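Local coordinates for protein YbgK (Escherichia coli, PDB 5DUD) that forms subunit C of the ATP-dependent 5-oxoprolinase, which opens 5-oxoproline to L-glutamate while hydrolysing ATP to ADP and phosphate, at residues 172-182 with 277-288. Numbering follows the deposited sequence.
Sequences NRIRALPGPEY and PIHFVQCSLEEA
Asn172, just ahead of strand 173-178, pairs twice with His279 in strand 277-282: the backbone N of His279 donates to Asn172 O, and its ring ND1 donates to Asn172 OD1 at 2.7 Å. That oxygen lies near the imidazole plane, while the amide itself is turned 57° from the ring. Asn172 can offer it because CG sits between the backbone N and the carbonyl carbon (chi1 51°), carrying the amide alongside the histidine. The backbone ladder then alternates: Ile174 N to His279 O, Val281 N to Ile174 O at 2.9 Å, Ala176 N to Val281 O, and a more bent bond from Cys283 N to Ala176 O at 3.2 Å.

On the Arg173 side of the sheet, the arginine chain bends at chi3 (71°) and lays its guanidinium over His279, Arg173 NH1 being 3.3 Å from His279 CG, with Val281 CG2 against NE. An alanine in place of His279 would probably leave Asn172 OD1 without this donor and Arg173 NH1 without the imidazole face it lies over.

These parallel neighbours, strands 173-178 and 277-282, close the circuit of a mixed sheet in the cyclophilin-like carboxyltransferase domain. Arg175, packed along Val281, sends its guanidinium to a salt bridge with Asp265.

The face that carries Ile174, Ala176 and Phe280 is largely apolar. Ile174 CD1 meets Ile278 CG2 at 3.4 Å, and Ala176 CB approaches Phe280 CD1 at 4.1 Å; Phe193 stacks on the phenylalanine ring. From near the end of its strand, Leu177 CD1 reaches Ala288 CB, 3.8 Å away, in the helix that Ser284 N-caps through a weak bond from Glu286 N to its OG.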
loop_
_atom_site.group_PDB
_atom_site.type_symbol
_atom_site.label_atom_id
_atom_site.label_comp_id
_atom_site.label_asym_id
_atom_site.label_seq_id
_atom_site.Cartn_x
_atom_site.Cartn_y
_atom_site.Cartn_z
ATOM N N ASN A 172 -13.018 -14.430 -12.689
ATOM C CA ASN A 172 -13.794 -13.512 -11.841
ATOM C C ASN A 172 -14.047 -14.112 -10.440
ATOM O O ASN A 172 -14.439 -13.353 -9.555
ATOM C CB ASN A 172 -15.125 -13.077 -12.494
ATOM C CG ASN A 172 -16.000 -14.190 -13.016
ATOM O OD1 ASN A 172 -16.806 -14.772 -12.284
ATOM N ND2 ASN A 172 -15.873 -14.502 -14.301
ATOM N N ARG A 173 -13.839 -15.445 -10.228
ATOM C CA ARG A 173 -14.007 -16.074 -8.911
ATOM C C ARG A 173 -12.709 -15.915 -8.105
ATOM O O ARG A 173 -11.649 -16.316 -8.582
ATOM C CB ARG A 173 -14.400 -17.554 -9.042
ATOM C CG ARG A 173 -15.672 -17.746 -9.856
ATOM C CD ARG A 173 -16.415 -19.031 -9.546
ATOM N NE ARG A 173 -17.053 -19.022 -8.225
ATOM C CZ ARG A 173 -18.175 -18.373 -7.907
ATOM N NH1 ARG A 173 -18.815 -17.639 -8.814
ATOM N NH2 ARG A 173 -18.663 -18.449 -6.672
ATOM N N ILE A 174 -12.791 -15.296 -6.916
ATOM C CA ILE A 174 -11.632 -15.011 -6.065
ATOM C C ILE A 174 -11.869 -15.567 -4.656
ATOM O O ILE A 174 -12.874 -15.254 -4.029
ATOM C CB ILE A 174 -11.385 -13.471 -6.074
ATOM C CG1 ILE A 174 -10.701 -13.036 -7.398
ATOM C CG2 ILE A 174 -10.564 -12.995 -4.867
ATOM C CD1 ILE A 174 -11.386 -11.926 -8.101
ATOM N N ARG A 175 -10.931 -16.375 -4.161
ATOM C CA ARG A 175 -11.028 -16.979 -2.834
ATOM C C ARG A 175 -10.694 -15.972 -1.737
ATOM O O ARG A 175 -9.576 -15.465 -1.702
ATOM C CB ARG A 175 -10.098 -18.194 -2.729
ATOM C CG ARG A 175 -10.607 -19.403 -3.500
ATOM C CD ARG A 175 -9.581 -20.517 -3.559
ATOM N NE ARG A 175 -8.464 -20.184 -4.442
ATOM C CZ ARG A 175 -7.410 -20.963 -4.670
ATOM N NH1 ARG A 175 -7.315 -22.154 -4.083
ATOM N NH2 ARG A 175 -6.447 -20.566 -5.493
ATOM N N ALA A 176 -11.663 -15.666 -0.859
ATOM C CA ALA A 176 -11.453 -14.747 0.262
ATOM C C ALA A 176 -11.697 -15.474 1.577
ATOM O O ALA A 176 -12.551 -16.356 1.643
ATOM C CB ALA A 176 -12.366 -13.527 0.145
ATOM N N LEU A 177 -10.936 -15.092 2.620
ATOM C CA LEU A 177 -11.042 -15.647 3.970
ATOM C C LEU A 177 -11.829 -14.671 4.853
ATOM O O LEU A 177 -11.524 -13.481 4.831
ATOM C CB LEU A 177 -9.645 -15.898 4.577
ATOM C CG LEU A 177 -9.066 -17.290 4.379
ATOM C CD1 LEU A 177 -7.601 -17.333 4.776
ATOM C CD2 LEU A 177 -9.812 -18.321 5.213
ATOM N N PRO A 178 -12.807 -15.130 5.655
ATOM C CA PRO A 178 -13.575 -14.184 6.480
ATOM C C PRO A 178 -12.820 -13.583 7.668
ATOM O O PRO A 178 -11.937 -14.220 8.238
ATOM C CB PRO A 178 -14.730 -15.049 7.011
ATOM C CG PRO A 178 -14.217 -16.436 6.998
ATOM C CD PRO A 178 -13.303 -16.514 5.816
ATOM N N GLY A 179 -13.366 -12.480 8.178
ATOM C CA GLY A 179 -12.991 -11.869 9.450
ATOM C C GLY A 179 -11.819 -10.944 9.344
ATOM O O GLY A 179 -11.291 -10.780 8.240
ATOM N N PRO A 180 -11.378 -10.251 10.414
ATOM C CA PRO A 180 -11.755 -10.204 11.852
ATOM C C PRO A 180 -13.184 -9.731 12.191
ATOM O O PRO A 180 -13.753 -10.280 13.127
ATOM C CB PRO A 180 -10.731 -9.213 12.442
ATOM C CG PRO A 180 -9.592 -9.230 11.490
ATOM C CD PRO A 180 -10.204 -9.417 10.153
ATOM N N GLU A 181 -13.770 -8.753 11.461
ATOM C CA GLU A 181 -15.128 -8.245 11.755
ATOM C C GLU A 181 -16.228 -8.940 10.915
ATOM O O GLU A 181 -17.245 -8.317 10.623
ATOM C CB GLU A 181 -15.204 -6.720 11.523
ATOM C CG GLU A 181 -14.355 -5.889 12.470
ATOM C CD GLU A 181 -12.877 -5.786 12.141
ATOM O OE1 GLU A 181 -12.532 -5.872 10.943
ATOM O OE2 GLU A 181 -12.074 -5.509 13.057
ATOM N N TYR A 182 -16.095 -10.238 10.624
ATOM C CA TYR A 182 -17.079 -10.974 9.815
ATOM C C TYR A 182 -18.332 -11.267 10.625
ATOM O O TYR A 182 -19.426 -11.242 10.067
ATOM C CB TYR A 182 -16.468 -12.281 9.291
ATOM C CG TYR A 182 -17.386 -13.180 8.494
ATOM C CD1 TYR A 182 -17.638 -12.930 7.150
ATOM C CD2 TYR A 182 -17.876 -14.362 9.036
ATOM C CE1 TYR A 182 -18.421 -13.793 6.388
ATOM C CE2 TYR A 182 -18.661 -15.233 8.284
ATOM C CZ TYR A 182 -18.939 -14.940 6.960
ATOM O OH TYR A 182 -19.700 -15.789 6.189
ATOM N N PRO A 277 -18.393 -8.201 -13.415
ATOM C CA PRO A 277 -18.595 -8.560 -12.001
ATOM C C PRO A 277 -17.408 -9.306 -11.383
ATOM O O PRO A 277 -16.463 -9.678 -12.073
ATOM C CB PRO A 277 -19.845 -9.444 -12.045
ATOM C CG PRO A 277 -19.831 -10.051 -13.389
ATOM C CD PRO A 277 -19.239 -9.026 -14.304
ATOM N N ILE A 278 -17.469 -9.497 -10.047
ATOM C CA ILE A 278 -16.470 -10.214 -9.236
ATOM C C ILE A 278 -17.204 -11.106 -8.230
ATOM O O ILE A 278 -18.015 -10.596 -7.456
ATOM C CB ILE A 278 -15.490 -9.260 -8.480
ATOM C CG1 ILE A 278 -15.030 -8.065 -9.348
ATOM C CG2 ILE A 278 -14.278 -10.056 -7.958
ATOM C CD1 ILE A 278 -14.219 -7.018 -8.595
ATOM N N HIS A 279 -16.903 -12.416 -8.210
ATOM C CA HIS A 279 -17.514 -13.350 -7.256
ATOM C C HIS A 279 -16.508 -13.735 -6.187
ATOM O O HIS A 279 -15.342 -13.981 -6.496
ATOM C CB HIS A 279 -18.023 -14.620 -7.958
ATOM C CG HIS A 279 -19.050 -14.363 -9.018
ATOM N ND1 HIS A 279 -18.701 -14.280 -10.353
ATOM C CD2 HIS A 279 -20.387 -14.186 -8.907
ATOM C CE1 HIS A 279 -19.827 -14.062 -11.011
ATOM N NE2 HIS A 279 -20.870 -14.004 -10.183
ATOM N N PHE A 280 -16.954 -13.806 -4.927
ATOM C CA PHE A 280 -16.097 -14.213 -3.815
ATOM C C PHE A 280 -16.408 -15.660 -3.436
ATOM O O PHE A 280 -17.575 -16.047 -3.375
ATOM C CB PHE A 280 -16.266 -13.288 -2.603
ATOM C CG PHE A 280 -15.721 -11.893 -2.802
ATOM C CD1 PHE A 280 -14.355 -11.669 -2.881
ATOM C CD2 PHE A 280 -16.570 -10.798 -2.854
ATOM C CE1 PHE A 280 -13.851 -10.380 -3.051
ATOM C CE2 PHE A 280 -16.064 -9.509 -3.019
ATOM C CZ PHE A 280 -14.708 -9.309 -3.115
ATOM N N VAL A 281 -15.361 -16.454 -3.190
ATOM C CA VAL A 281 -15.472 -17.857 -2.794
ATOM C C VAL A 281 -14.990 -17.981 -1.344
ATOM O O VAL A 281 -13.914 -17.482 -1.020
ATOM C CB VAL A 281 -14.657 -18.762 -3.759
ATOM C CG1 VAL A 281 -14.523 -20.188 -3.215
ATOM C CG2 VAL A 281 -15.274 -18.779 -5.151
ATOM N N GLN A 282 -15.759 -18.657 -0.474
ATOM C CA GLN A 282 -15.347 -18.850 0.926
ATOM C C GLN A 282 -14.216 -19.886 0.987
ATOM O O GLN A 282 -14.364 -20.996 0.472
ATOM C CB GLN A 282 -16.529 -19.273 1.804
ATOM C CG GLN A 282 -16.279 -19.042 3.299
ATOM C CD GLN A 282 -17.509 -19.212 4.164
ATOM O OE1 GLN A 282 -18.652 -19.183 3.695
ATOM N NE2 GLN A 282 -17.298 -19.369 5.463
ATOM N N CYS A 283 -13.080 -19.490 1.577
ATOM C CA CYS A 283 -11.860 -20.272 1.618
ATOM C C CYS A 283 -11.550 -20.770 3.030
ATOM O O CYS A 283 -12.269 -20.474 3.984
ATOM C CB CYS A 283 -10.716 -19.420 1.075
ATOM S SG CYS A 283 -9.191 -20.341 0.750
ATOM N N SER A 284 -10.444 -21.527 3.139
ATOM C CA SER A 284 -9.906 -22.110 4.371
ATOM C C SER A 284 -8.398 -21.806 4.485
ATOM O O SER A 284 -7.731 -21.562 3.477
ATOM C CB SER A 284 -10.166 -23.615 4.391
ATOM O OG SER A 284 -9.195 -24.339 5.128
ATOM N N LEU A 285 -7.859 -21.853 5.706
ATOM C CA LEU A 285 -6.458 -21.506 5.947
ATOM C C LEU A 285 -5.496 -22.496 5.262
ATOM O O LEU A 285 -4.500 -22.049 4.697
ATOM C CB LEU A 285 -6.171 -21.415 7.461
ATOM C CG LEU A 285 -4.877 -20.714 7.878
ATOM C CD1 LEU A 285 -4.902 -19.235 7.516
ATOM C CD2 LEU A 285 -4.628 -20.874 9.372
ATOM N N GLU A 286 -5.797 -23.815 5.278
ATOM C CA GLU A 286 -4.955 -24.822 4.613
ATOM C C GLU A 286 -5.014 -24.637 3.101
ATOM O O GLU A 286 -3.991 -24.770 2.431
ATOM C CB GLU A 286 -5.390 -26.253 4.998
ATOM C CG GLU A 286 -4.683 -27.386 4.256
ATOM C CD GLU A 286 -3.168 -27.315 4.184
ATOM O OE1 GLU A 286 -2.538 -26.900 5.184
ATOM O OE2 GLU A 286 -2.611 -27.690 3.127
ATOM N N GLU A 287 -6.186 -24.259 2.580
ATOM C CA GLU A 287 -6.351 -24.016 1.149
ATOM C C GLU A 287 -5.628 -22.724 0.755
ATOM O O GLU A 287 -4.941 -22.688 -0.266
ATOM C CB GLU A 287 -7.836 -23.937 0.761
ATOM C CG GLU A 287 -8.649 -25.168 1.118
ATOM C CD GLU A 287 -10.118 -25.081 0.741
ATOM O OE1 GLU A 287 -10.927 -25.816 1.352
ATOM O OE2 GLU A 287 -10.470 -24.253 -0.131
ATOM N N ALA A 288 -5.736 -21.687 1.593
ATOM C CA ALA A 288 -5.073 -20.409 1.358
ATOM C C ALA A 288 -3.549 -20.539 1.363
ATOM O O ALA A 288 -2.891 -19.837 0.598
ATOM C CB ALA A 288 -5.504 -19.405 2.410
#